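Local structure of 4-oxalocrotonate tautomerase (Staphylococcus aureus, 2X4K) at residues A[22-27]-A[41-45]. The protein belongs to the tautomerase superfamily of small beta-alpha-beta proteins and assembles here as a hexamer of short chains. Coordinates in Å, arbitrary orientation, origin at the centre of the assembly. Numbering follows the deposited sequence.
Sequences LVSEVT and IHVVI. With ZN (zinc ion), chain E.
One water bridges the helix and the strand across a largely apolar contact that has no direct hydrogen bond between the segments: it donates to Thr27 OG1 and to Ile41 O, each at 2.8 Å. The setting is the beta-alpha-beta unit of the tautomerase fold, in which helix 16-34 lies over parallel strands 5-11 and 42-48. Segment 22-27 is regular helix and 42-45 extended strand; the axes of these short segments come within 8.9 Å, with 138° between their N-to-C directions, and CA atoms lie 6.2 Å apart for Val23 and Val43 and 6.4 Å for Thr27 and Ile41. Ile41, Val43 and Ile45 point toward the helix. Ile45 (chi1 m, chi2 t) brings CD1 to 3.6 Å from Val23 CG2 and 4.0 Å from Leu22 CD2, while Val43 (t) places CG2 3.5 Å from Thr27 OG1. Val44 and His42 point away, to the sheet's other face; along its edge the strand pairs antiparallel with a second subunit. His42 NE2 binds zinc at 2.0 Å, a site shared with His42 and Asp62 of neighbouring subunits. Thr27, chi1 m, turns OG1 back along the helix to donate to Val23 O at 2.7 Å.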
loop_
_atom_site.group_PDB
_atom_site.type_symbol
_atom_site.label_atom_id
_atom_site.label_comp_id
_atom_site.label_asym_id
_atom_site.label_seq_id
_atom_site.Cartn_x
_atom_site.Cartn_y
_atom_site.Cartn_z
ATOM N N LEU A 22 0.235 1.696 20.109
ATOM C CA LEU A 22 -0.166 2.225 18.812
ATOM C C LEU A 22 -1.286 1.382 18.208
ATOM O O LEU A 22 -2.297 1.913 17.741
ATOM C CB LEU A 22 1.050 2.257 17.886
ATOM C CG LEU A 22 0.843 2.708 16.446
ATOM C CD1 LEU A 22 0.333 4.135 16.376
ATOM C CD2 LEU A 22 2.157 2.548 15.678
ATOM N N VAL A 23 -1.115 0.064 18.217
ATOM C CA VAL A 23 -2.142 -0.815 17.656
ATOM C C VAL A 23 -3.471 -0.660 18.404
ATOM O O VAL A 23 -4.525 -0.565 17.782
ATOM C CB VAL A 23 -1.680 -2.297 17.634
ATOM C CG1 VAL A 23 -2.832 -3.232 17.297
ATOM C CG2 VAL A 23 -0.552 -2.468 16.636
ATOM N N SER A 24 -3.428 -0.620 19.732
ATOM C CA SER A 24 -4.658 -0.496 20.507
ATOM C C SER A 24 -5.335 0.858 20.324
ATOM O O SER A 24 -6.543 0.924 20.103
ATOM C CB SER A 24 -4.379 -0.744 21.990
ATOM O OG SER A 24 -5.586 -0.807 22.731
ATOM N N GLU A 25 -4.559 1.934 20.411
ATOM C CA GLU A 25 -5.119 3.290 20.351
ATOM C C GLU A 25 -5.586 3.653 18.944
ATOM O O GLU A 25 -6.600 4.336 18.795
ATOM C CB GLU A 25 -4.118 4.316 20.866
ATOM C CG GLU A 25 -3.745 4.112 22.337
ATOM C CD GLU A 25 -4.473 5.013 23.322
ATOM O OE1 GLU A 25 -5.377 5.778 22.925
ATOM O OE2 GLU A 25 -4.115 4.962 24.518
ATOM N N VAL A 26 -4.869 3.226 17.903
ATOM C CA VAL A 26 -5.327 3.453 16.534
ATOM C C VAL A 26 -6.645 2.708 16.307
ATOM O O VAL A 26 -7.559 3.213 15.649
ATOM C CB VAL A 26 -4.260 3.033 15.501
ATOM C CG1 VAL A 26 -4.874 2.876 14.114
ATOM C CG2 VAL A 26 -3.111 4.045 15.479
ATOM N N THR A 27 -6.741 1.499 16.848
ATOM C CA THR A 27 -7.983 0.730 16.741
ATOM C C THR A 27 -9.129 1.463 17.436
ATOM O O THR A 27 -10.208 1.590 16.866
ATOM C CB THR A 27 -7.788 -0.691 17.290
ATOM O OG1 THR A 27 -6.800 -1.354 16.502
ATOM C CG2 THR A 27 -9.063 -1.502 17.221
ATOM N N ILE A 41 -11.374 -4.533 12.669
ATOM C CA ILE A 41 -10.357 -3.493 12.496
ATOM C C ILE A 41 -8.977 -4.128 12.604
ATOM O O ILE A 41 -8.643 -4.734 13.621
ATOM C CB ILE A 41 -10.490 -2.369 13.541
ATOM C CG1 ILE A 41 -11.866 -1.704 13.434
ATOM C CG2 ILE A 41 -9.377 -1.332 13.345
ATOM C CD1 ILE A 41 -12.185 -0.747 14.579
ATOM N N HIS A 42 -8.183 -3.958 11.551
ATOM C CA HIS A 42 -6.875 -4.579 11.414
ATOM C C HIS A 42 -5.812 -3.503 11.317
ATOM O O HIS A 42 -6.017 -2.504 10.630
ATOM C CB HIS A 42 -6.852 -5.421 10.145
ATOM C CG HIS A 42 -7.998 -6.370 10.054
ATOM N ND1 HIS A 42 -9.263 -5.971 9.687
ATOM C CD2 HIS A 42 -8.079 -7.695 10.306
ATOM C CE1 HIS A 42 -10.072 -7.015 9.698
ATOM N NE2 HIS A 42 -9.380 -8.072 10.077
ATOM N N VAL A 43 -4.676 -3.713 11.976
ATOM C CA VAL A 43 -3.583 -2.755 11.943
ATOM C C VAL A 43 -2.282 -3.464 11.608
ATOM O O VAL A 43 -1.959 -4.495 12.197
ATOM C CB VAL A 43 -3.435 -2.001 13.278
ATOM C CG1 VAL A 43 -2.279 -0.995 13.213
ATOM C CG2 VAL A 43 -4.733 -1.314 13.644
ATOM N N VAL A 44 -1.544 -2.902 10.660
ATOM C CA VAL A 44 -0.210 -3.353 10.315
ATOM C C VAL A 44 0.750 -2.187 10.465
ATOM O O VAL A 44 0.454 -1.085 10.011
ATOM C CB VAL A 44 -0.155 -3.870 8.868
ATOM C CG1 VAL A 44 1.280 -4.201 8.455
ATOM C CG2 VAL A 44 -1.081 -5.078 8.700
ATOM N N ILE A 45 1.885 -2.454 11.106
ATOM C CA ILE A 45 2.936 -1.467 11.277
ATOM C C ILE A 45 4.122 -1.853 10.401
ATOM O O ILE A 45 4.584 -2.996 10.431
ATOM C CB ILE A 45 3.392 -1.379 12.743
ATOM C CG1 ILE A 45 2.203 -1.129 13.673
ATOM C CG2 ILE A 45 4.405 -0.256 12.912
ATOM C CD1 ILE A 45 2.523 -1.391 15.122
HETATM ZN ZN ZN E . -9.999 -10.000 9.972
HETATM O O HOH W 1 -6.577 -3.901 15.377
HETATM O O HOH W 2 -8.527 -11.293 11.328
#